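Local coordinates for possible phosphoglycerate mutase GPM2 (Mycobacterium tuberculosis, PDB 2A6P), which dephosphorylates a broad range of phosphate monoesters, including fructose 1,6-bisphosphate in gluconeogenesis, and shows negligible phosphoglycerate mutase activity, at residues R130-V135 / I160-Q165; H11-L16 / R145-V150; I61-P66 / E83-L88. All coordinates share one frame; numbering follows the deposited sequence.

Interaction 1: residues R130-V135 / I160-Q165; sequences RADSAV and ITRWVQ
Arg162 lies across the gap between two helices and does most of the work here, with its aliphatic stem packed on one helix turn and its head paired with Asp132. The stem comes first: CG of Arg162 sits 3.6 Å from the buried CB of Ala131. Bends at chi2 and chi3 curl the chain, placing CD and then NE on the Asp132 side. There NE donates a nearly straight bond to OD1 of Asp132, 2.7 Å long with an N-H...O angle of 164°. The oxygen lies almost in the guanidinium plane and is approached on its syn side, somewhat out of the carboxylate plane. NH2 of Arg162 adds two weak bonds, to OD1 and OD2 of Asp132, each 3.2 Å; since the two planar groups are turned 67° apart, the pairing is not the flat, two-pronged kind. This is the solvent side of the contact, both residues being partly exposed; beyond the one short bond only weak ones add to it, and NH1 of Arg162 turns to a weak bond with the carbonyl of Leu166. Deeper in, the contact becomes apolar and buried. Val135 reaches over with both branches: CG2 lies 4.1 Å from CB of Arg162, while CG1 comes within 3.9 Å of CE3 on the Trp163 ring system, meeting it obliquely. The indole N-H is used elsewhere, on the carbonyl of Gly185. The contact thus joins helix 124-141 to the last turn of helix 153-163, which closes in a Schellman motif at Gln165. Strand 190-199 flanks the pair, with Arg191 bonded to the carbonyls of Arg162 and Trp163 and set in a cation-pi contact with the indole.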
loop_
_atom_site.group_PDB
_atom_site.type_symbol
_atom_site.label_atom_id
_atom_site.label_comp_id
_atom_site.label_asym_id
_atom_site.label_seq_id
_atom_site.Cartn_x
_atom_site.Cartn_y
_atom_site.Cartn_z
ATOM N N ARG A 130 -20.756 -0.882 6.341
ATOM C CA ARG A 130 -20.064 -1.083 7.609
ATOM C C ARG A 130 -18.687 -0.411 7.535
ATOM O O ARG A 130 -18.228 0.234 8.497
ATOM C CB ARG A 130 -19.919 -2.576 7.916
ATOM C CG ARG A 130 -19.663 -2.831 9.378
ATOM C CD ARG A 130 -20.234 -4.160 9.861
ATOM N NE ARG A 130 -19.230 -5.217 9.884
ATOM C CZ ARG A 130 -18.827 -5.878 8.811
ATOM N NH1 ARG A 130 -19.360 -5.588 7.635
ATOM N NH2 ARG A 130 -17.883 -6.800 8.908
ATOM N N ALA A 131 -18.043 -0.559 6.378
ATOM C CA ALA A 131 -16.733 0.034 6.140
ATOM C C ALA A 131 -16.813 1.555 6.233
ATOM O O ALA A 131 -15.972 2.187 6.871
ATOM C CB ALA A 131 -16.217 -0.381 4.774
ATOM N N ASP A 132 -17.819 2.147 5.599
ATOM C CA ASP A 132 -17.965 3.600 5.647
ATOM C C ASP A 132 -18.215 4.100 7.070
ATOM O O ASP A 132 -17.674 5.133 7.471
ATOM C CB ASP A 132 -19.094 4.072 4.722
ATOM C CG ASP A 132 -18.728 3.949 3.241
ATOM O OD1 ASP A 132 -17.562 4.246 2.895
ATOM O OD2 ASP A 132 -19.603 3.568 2.426
ATOM N N SER A 133 -19.026 3.376 7.835
ATOM C CA SER A 133 -19.291 3.789 9.212
ATOM C C SER A 133 -17.969 3.789 9.989
ATOM O O SER A 133 -17.714 4.683 10.808
ATOM C CB SER A 133 -20.296 2.838 9.894
ATOM O OG SER A 133 -21.580 2.873 9.276
ATOM N N ALA A 134 -17.131 2.785 9.718
ATOM C CA ALA A 134 -15.835 2.661 10.382
ATOM C C ALA A 134 -14.945 3.855 10.044
ATOM O O ALA A 134 -14.272 4.398 10.918
ATOM C CB ALA A 134 -15.144 1.350 9.969
ATOM N N VAL A 135 -14.940 4.256 8.778
ATOM C CA VAL A 135 -14.150 5.408 8.354
ATOM C C VAL A 135 -14.682 6.675 9.055
ATOM O O VAL A 135 -13.906 7.531 9.503
ATOM C CB VAL A 135 -14.226 5.596 6.826
ATOM C CG1 VAL A 135 -13.607 6.939 6.427
ATOM C CG2 VAL A 135 -13.500 4.445 6.129
ATOM N N ILE A 160 -9.738 0.349 4.146
ATOM C CA ILE A 160 -8.729 1.030 3.325
ATOM C C ILE A 160 -9.301 1.454 1.976
ATOM O O ILE A 160 -9.109 2.596 1.543
ATOM C CB ILE A 160 -7.508 0.119 3.084
ATOM C CG1 ILE A 160 -6.773 -0.120 4.407
ATOM C CG2 ILE A 160 -6.587 0.734 2.042
ATOM C CD1 ILE A 160 -5.677 -1.131 4.300
ATOM N N THR A 161 -9.993 0.527 1.311
ATOM C CA THR A 161 -10.593 0.811 0.010
ATOM C C THR A 161 -11.544 1.998 0.097
ATOM O O THR A 161 -11.599 2.821 -0.809
ATOM C CB THR A 161 -11.373 -0.404 -0.525
ATOM O OG1 THR A 161 -10.483 -1.517 -0.666
ATOM C CG2 THR A 161 -11.986 -0.096 -1.877
ATOM N N ARG A 162 -12.291 2.079 1.195
ATOM C CA ARG A 162 -13.241 3.166 1.393
ATOM C C ARG A 162 -12.539 4.446 1.816
ATOM O O ARG A 162 -12.976 5.547 1.466
ATOM C CB ARG A 162 -14.294 2.760 2.427
ATOM C CG ARG A 162 -15.126 1.548 1.993
ATOM C CD ARG A 162 -15.772 1.799 0.637
ATOM N NE ARG A 162 -16.702 2.925 0.692
ATOM C CZ ARG A 162 -17.208 3.530 -0.376
ATOM N NH1 ARG A 162 -16.870 3.126 -1.596
ATOM N NH2 ARG A 162 -18.062 4.533 -0.221
ATOM N N TRP A 163 -11.455 4.307 2.573
ATOM C CA TRP A 163 -10.701 5.481 2.994
ATOM C C TRP A 163 -10.275 6.246 1.743
ATOM O O TRP A 163 -10.375 7.477 1.690
ATOM C CB TRP A 163 -9.452 5.090 3.796
ATOM C CG TRP A 163 -8.614 6.276 4.168
ATOM C CD1 TRP A 163 -7.534 6.763 3.490
ATOM C CD2 TRP A 163 -8.822 7.162 5.281
ATOM N NE1 TRP A 163 -7.052 7.898 4.108
ATOM C CE2 TRP A 163 -7.824 8.167 5.208
ATOM C CE3 TRP A 163 -9.757 7.210 6.329
ATOM C CZ2 TRP A 163 -7.731 9.202 6.147
ATOM C CZ3 TRP A 163 -9.665 8.242 7.264
ATOM C CH2 TRP A 163 -8.655 9.225 7.162
ATOM N N VAL A 164 -9.821 5.497 0.738
ATOM C CA VAL A 164 -9.371 6.077 -0.518
ATOM C C VAL A 164 -10.501 6.313 -1.521
ATOM O O VAL A 164 -10.256 6.574 -2.693
ATOM C CB VAL A 164 -8.264 5.207 -1.165
ATOM C CG1 VAL A 164 -7.037 5.208 -0.272
ATOM C CG2 VAL A 164 -8.755 3.794 -1.387
ATOM N N GLN A 165 -11.734 6.211 -1.037
ATOM C CA GLN A 165 -12.948 6.461 -1.819
ATOM C C GLN A 165 -13.113 5.709 -3.133
ATOM O O GLN A 165 -13.478 6.285 -4.154
ATOM C CB GLN A 165 -13.075 7.970 -2.036
ATOM C CG GLN A 165 -12.825 8.729 -0.738
ATOM C CD GLN A 165 -12.926 10.230 -0.868
ATOM O OE1 GLN A 165 -14.007 10.797 -0.763
ATOM N NE2 GLN A 165 -11.796 10.886 -1.093
#

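Interaction 2: residues H11-L16 / R145-V150; sequences HRLLLL and RDVLFV
Two parallel neighbouring strands of the central sheet meet here, Leu13 to Leu16 beside Val147 to Val150, leading toward the histidine phosphatase active site: His18, the inferred phosphohistidine, follows one strand and His152 the other. Four nearly straight backbone bonds join them, Val147 N to Arg12 O, Leu14 N to Val147 O, Phe149 N to Leu14 O and Leu16 N to Phe149 O, the last 2.7 Å. On the face carrying Leu13 and Phe149, CD1 of Leu13 stands 3.9 Å from the centroid of the Phe149 ring, only 8° off its normal, a CH-pi contact; the same methyl touches CG1 of Val147 at 3.7 Å. On the other face CD1 of Leu148 packs on CB of Leu14 at 3.8 Å. Before the strands begin, Asp146 takes over: its OD1 accepts from Arg12 N at 2.8 Å, approached on the anti side, and its OD2 lies 3.5 Å from NH2 of Arg12 in a long salt bridge. NH2 also bonds the carbonyl of Leu55. The His11 ring lies over the Arg145 backbone, NE2 bonded to Asp58. A buried carboxylate gripped by a backbone N-H, a water and the N-H of Asp58 probably stays ionised, helped by the nearby arginine.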
loop_
_atom_site.group_PDB
_atom_site.type_symbol
_atom_site.label_atom_id
_atom_site.label_comp_id
_atom_site.label_asym_id
_atom_site.label_seq_id
_atom_site.Cartn_x
_atom_site.Cartn_y
_atom_site.Cartn_z
ATOM N N HIS A 11 -3.463 13.824 11.625
ATOM C CA HIS A 11 -3.448 12.480 12.211
ATOM C C HIS A 11 -3.607 11.328 11.220
ATOM O O HIS A 11 -3.880 11.548 10.035
ATOM C CB HIS A 11 -4.494 12.366 13.321
ATOM C CG HIS A 11 -4.136 13.144 14.547
ATOM N ND1 HIS A 11 -4.572 14.435 14.763
ATOM C CD2 HIS A 11 -3.286 12.858 15.561
ATOM C CE1 HIS A 11 -4.000 14.912 15.854
ATOM N NE2 HIS A 11 -3.214 13.976 16.356
ATOM N N ARG A 12 -3.437 10.101 11.720
ATOM C CA ARG A 12 -3.503 8.900 10.889
ATOM C C ARG A 12 -4.414 7.783 11.396
ATOM O O ARG A 12 -4.686 7.672 12.588
ATOM C CB ARG A 12 -2.102 8.297 10.734
ATOM C CG ARG A 12 -1.064 9.179 10.089
ATOM C CD ARG A 12 0.334 8.631 10.370
ATOM N NE ARG A 12 0.613 8.608 11.807
ATOM C CZ ARG A 12 1.734 8.148 12.361
ATOM N NH1 ARG A 12 2.712 7.661 11.603
ATOM N NH2 ARG A 12 1.873 8.176 13.683
ATOM N N LEU A 13 -4.856 6.941 10.467
ATOM C CA LEU A 13 -5.692 5.784 10.789
ATOM C C LEU A 13 -4.832 4.545 10.516
ATOM O O LEU A 13 -4.446 4.299 9.373
ATOM C CB LEU A 13 -6.944 5.747 9.899
ATOM C CG LEU A 13 -7.733 4.426 9.860
ATOM C CD1 LEU A 13 -8.232 4.060 11.257
ATOM C CD2 LEU A 13 -8.892 4.550 8.896
ATOM N N LEU A 14 -4.498 3.788 11.553
ATOM C CA LEU A 14 -3.688 2.595 11.334
ATOM C C LEU A 14 -4.586 1.381 11.487
ATOM O O LEU A 14 -5.545 1.405 12.257
ATOM C CB LEU A 14 -2.539 2.481 12.344
ATOM C CG LEU A 14 -1.734 3.652 12.929
ATOM C CD1 LEU A 14 -0.281 3.210 13.020
ATOM C CD2 LEU A 14 -1.850 4.903 12.098
ATOM N N LEU A 15 -4.288 0.326 10.738
ATOM C CA LEU A 15 -5.057 -0.905 10.829
ATOM C C LEU A 15 -4.089 -2.048 11.054
ATOM O O LEU A 15 -3.048 -2.116 10.410
ATOM C CB LEU A 15 -5.855 -1.163 9.549
ATOM C CG LEU A 15 -6.873 -0.083 9.191
ATOM C CD1 LEU A 15 -6.198 1.034 8.393
ATOM C CD2 LEU A 15 -7.974 -0.715 8.384
ATOM N N LEU A 16 -4.431 -2.940 11.976
ATOM C CA LEU A 16 -3.587 -4.092 12.279
ATOM C C LEU A 16 -4.390 -5.383 12.155
ATOM O O LEU A 16 -5.426 -5.538 12.825
ATOM C CB LEU A 16 -3.038 -3.989 13.708
ATOM C CG LEU A 16 -2.329 -5.257 14.226
ATOM C CD1 LEU A 16 -1.061 -5.503 13.404
ATOM C CD2 LEU A 16 -1.986 -5.134 15.710
ATOM N N ARG A 145 -6.552 13.016 17.763
ATOM C CA ARG A 145 -5.609 11.925 18.018
ATOM C C ARG A 145 -5.546 10.909 16.867
ATOM O O ARG A 145 -6.356 10.963 15.928
ATOM C CB ARG A 145 -6.010 11.202 19.317
ATOM C CG ARG A 145 -7.379 10.491 19.237
ATOM C CD ARG A 145 -8.028 10.245 20.609
ATOM N NE ARG A 145 -7.228 9.383 21.477
ATOM C CZ ARG A 145 -7.648 8.886 22.639
ATOM N NH1 ARG A 145 -8.871 9.164 23.076
ATOM N NH2 ARG A 145 -6.846 8.113 23.368
ATOM N N ASP A 146 -4.577 9.994 16.948
ATOM C CA ASP A 146 -4.420 8.937 15.952
ATOM C C ASP A 146 -5.387 7.803 16.295
ATOM O O ASP A 146 -5.743 7.616 17.463
ATOM C CB ASP A 146 -2.985 8.392 15.940
ATOM C CG ASP A 146 -1.999 9.342 15.263
ATOM O OD1 ASP A 146 -2.398 10.055 14.316
ATOM O OD2 ASP A 146 -0.816 9.361 15.666
ATOM N N VAL A 147 -5.807 7.050 15.276
ATOM C CA VAL A 147 -6.744 5.928 15.453
ATOM C C VAL A 147 -6.152 4.580 15.016
ATOM O O VAL A 147 -5.508 4.487 13.973
ATOM C CB VAL A 147 -8.059 6.173 14.647
ATOM C CG1 VAL A 147 -8.966 4.951 14.727
ATOM C CG2 VAL A 147 -8.779 7.406 15.190
ATOM N N LEU A 148 -6.375 3.538 15.820
ATOM C CA LEU A 148 -5.877 2.201 15.501
ATOM C C LEU A 148 -6.974 1.132 15.530
ATOM O O LEU A 148 -7.613 0.906 16.561
ATOM C CB LEU A 148 -4.751 1.799 16.468
ATOM C CG LEU A 148 -4.259 0.342 16.381
ATOM C CD1 LEU A 148 -3.744 0.043 14.994
ATOM C CD2 LEU A 148 -3.164 0.104 17.399
ATOM N N PHE A 149 -7.190 0.484 14.389
ATOM C CA PHE A 149 -8.182 -0.576 14.294
ATOM C C PHE A 149 -7.458 -1.905 14.338
ATOM O O PHE A 149 -6.528 -2.125 13.552
ATOM C CB PHE A 149 -8.940 -0.536 12.954
ATOM C CG PHE A 149 -9.941 0.587 12.809
ATOM C CD1 PHE A 149 -10.329 1.369 13.896
ATOM C CD2 PHE A 149 -10.542 0.821 11.571
ATOM C CE1 PHE A 149 -11.309 2.373 13.750
ATOM C CE2 PHE A 149 -11.517 1.813 11.413
ATOM C CZ PHE A 149 -11.903 2.593 12.507
ATOM N N VAL A 150 -7.864 -2.794 15.242
ATOM C CA VAL A 150 -7.278 -4.137 15.288
ATOM C C VAL A 150 -8.435 -4.959 14.720
ATOM O O VAL A 150 -9.460 -5.136 15.383
ATOM C CB VAL A 150 -6.959 -4.566 16.712
ATOM C CG1 VAL A 150 -6.381 -6.000 16.716
ATOM C CG2 VAL A 150 -5.987 -3.564 17.329
HETATM O O HOH W 1 0.200 10.864 13.366
#

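Interaction 3: residues I61-P66 / E83-L88; sequences IVICSP and EVTGLL
Glu83 opens the pairing with Ile63: its N donates to Val62 O at 3.1 Å, and its O accepts from Cys64 N at 2.8 Å. Its CB lies beside CG1 of Ile63, the two side chains pointing the same way. Val84 is on the other face of the sheet, where CG1 rests 3.9 Å from CA of Pro66. Thr85 ends the parallel pairing by donating its N to Cys64 O at 3.1 Å. With its OG1 anti to the backbone N (chi1 169°), CG2 comes between N and the carbonyl carbon and is pressed against CG2 of Ile63, 3.5 Å away. At Gly86 the chain swings round the proline ring, N lying 3.4 Å from CG of Pro66. The following 3-10 turn brings Leu88 back against the first strand, crossing Ile63 at about a right angle; its CD1 crowds the same CG2 of Ile63 at 3.4 Å, while the Leu88 carbonyl O sits 3.6 Å from CB of Ser65. That carbonyl is bonded by Ser151 OG, and Ser65 itself touches His152, a likely transition-state stabiliser. The contact closes the beta-alpha-beta unit of strand 61-64, helix 68-76 and strand 83-84 at one edge of the sheet, with strand 147-151 on the inner side of strand 61-64.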
loop_
_atom_site.group_PDB
_atom_site.type_symbol
_atom_site.label_atom_id
_atom_site.label_comp_id
_atom_site.label_asym_id
_atom_site.label_seq_id
_atom_site.Cartn_x
_atom_site.Cartn_y
_atom_site.Cartn_z
ATOM N N ILE A 61 -6.405 6.014 20.014
ATOM C CA ILE A 61 -7.619 5.402 20.535
ATOM C C ILE A 61 -7.672 4.070 19.782
ATOM O O ILE A 61 -7.673 4.042 18.547
ATOM C CB ILE A 61 -8.895 6.235 20.248
ATOM C CG1 ILE A 61 -10.124 5.462 20.751
ATOM C CG2 ILE A 61 -8.996 6.556 18.778
ATOM C CD1 ILE A 61 -11.451 6.186 20.543
ATOM N N VAL A 62 -7.679 2.972 20.532
ATOM C CA VAL A 62 -7.694 1.629 19.948
ATOM C C VAL A 62 -9.065 0.955 19.959
ATOM O O VAL A 62 -9.660 0.736 21.023
ATOM C CB VAL A 62 -6.689 0.708 20.679
ATOM C CG1 VAL A 62 -6.673 -0.664 20.033
ATOM C CG2 VAL A 62 -5.284 1.340 20.665
ATOM N N ILE A 63 -9.551 0.638 18.760
ATOM C CA ILE A 63 -10.833 -0.023 18.561
ATOM C C ILE A 63 -10.504 -1.440 18.094
ATOM O O ILE A 63 -9.694 -1.620 17.175
ATOM C CB ILE A 63 -11.678 0.713 17.495
ATOM C CG1 ILE A 63 -11.993 2.140 17.959
ATOM C CG2 ILE A 63 -13.007 -0.006 17.294
ATOM C CD1 ILE A 63 -10.801 3.053 18.031
ATOM N N CYS A 64 -11.136 -2.438 18.704
ATOM C CA CYS A 64 -10.833 -3.836 18.388
ATOM C C CYS A 64 -12.040 -4.715 18.042
ATOM O O CYS A 64 -13.131 -4.510 18.558
ATOM C CB CYS A 64 -10.078 -4.453 19.585
ATOM S SG CYS A 64 -9.350 -6.114 19.367
ATOM N N SER A 65 -11.826 -5.697 17.168
ATOM C CA SER A 65 -12.882 -6.631 16.786
ATOM C C SER A 65 -13.137 -7.566 17.988
ATOM O O SER A 65 -12.207 -7.916 18.740
ATOM C CB SER A 65 -12.452 -7.449 15.574
ATOM O OG SER A 65 -13.311 -8.564 15.404
ATOM N N PRO A 66 -14.389 -7.995 18.175
ATOM C CA PRO A 66 -14.771 -8.877 19.288
ATOM C C PRO A 66 -14.176 -10.282 19.317
ATOM O O PRO A 66 -14.178 -10.925 20.362
ATOM C CB PRO A 66 -16.300 -8.918 19.184
ATOM C CG PRO A 66 -16.639 -7.620 18.492
ATOM C CD PRO A 66 -15.578 -7.550 17.435
ATOM N N GLU A 83 -12.223 0.562 22.796
ATOM C CA GLU A 83 -13.564 0.160 22.367
ATOM C C GLU A 83 -13.528 -1.204 21.667
ATOM O O GLU A 83 -12.684 -1.442 20.795
ATOM C CB GLU A 83 -14.144 1.174 21.371
ATOM C CG GLU A 83 -13.943 2.655 21.694
ATOM C CD GLU A 83 -15.065 3.260 22.526
ATOM O OE1 GLU A 83 -16.221 2.812 22.378
ATOM O OE2 GLU A 83 -14.801 4.198 23.312
ATOM N N VAL A 84 -14.437 -2.093 22.061
ATOM C CA VAL A 84 -14.551 -3.409 21.435
ATOM C C VAL A 84 -15.901 -3.359 20.730
ATOM O O VAL A 84 -16.919 -3.099 21.367
ATOM C CB VAL A 84 -14.549 -4.551 22.468
ATOM C CG1 VAL A 84 -14.761 -5.897 21.762
ATOM C CG2 VAL A 84 -13.232 -4.565 23.213
ATOM N N THR A 85 -15.913 -3.587 19.419
ATOM C CA THR A 85 -17.150 -3.519 18.662
ATOM C C THR A 85 -17.182 -4.424 17.433
ATOM O O THR A 85 -16.184 -4.583 16.724
ATOM C CB THR A 85 -17.422 -2.046 18.228
ATOM O OG1 THR A 85 -18.486 -1.993 17.262
ATOM C CG2 THR A 85 -16.155 -1.435 17.628
ATOM N N GLY A 86 -18.346 -5.025 17.194
ATOM C CA GLY A 86 -18.509 -5.895 16.049
ATOM C C GLY A 86 -18.376 -5.104 14.765
ATOM O O GLY A 86 -18.349 -5.673 13.675
ATOM N N LEU A 87 -18.302 -3.783 14.882
ATOM C CA LEU A 87 -18.152 -2.943 13.698
ATOM C C LEU A 87 -16.892 -3.350 12.915
ATOM O O LEU A 87 -16.835 -3.223 11.685
ATOM C CB LEU A 87 -18.043 -1.466 14.100
ATOM C CG LEU A 87 -17.905 -0.505 12.916
ATOM C CD1 LEU A 87 -19.190 -0.569 12.098
ATOM C CD2 LEU A 87 -17.633 0.923 13.402
ATOM N N LEU A 88 -15.886 -3.835 13.637
ATOM C CA LEU A 88 -14.635 -4.237 13.009
ATOM C C LEU A 88 -14.557 -5.744 12.747
ATOM O O LEU A 88 -13.493 -6.258 12.393
ATOM C CB LEU A 88 -13.444 -3.818 13.883
ATOM C CG LEU A 88 -13.272 -2.344 14.272
ATOM C CD1 LEU A 88 -11.888 -2.146 14.899
ATOM C CD2 LEU A 88 -13.410 -1.453 13.055
#

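Interactions 2 and 3 belong to the parallel part of one mixed sheet: strands 147-151 and 61-64 are neighbours, probably bonded through Val150 N to Ile63 O and Ile63 N to Leu148 O. Interaction 2 is the buried centre, extensively bonded along the backbone; interaction 3 lies at the sheet edge, partly exposed, with a shorter run of strand bonds and packing from Pro66 and the 3-10 turn after the short strand. Interaction 1 joins helices instead, and relies on side chains alone: a partly exposed ion pair beside a buried apolar patch. Its helices pack on the face of the sheet that carries Leu13 and Phe149, Trp163 meeting Leu13 and Ala134 meeting Phe149, while Arg130 and Ala134 pack on Leu87 of interaction 3.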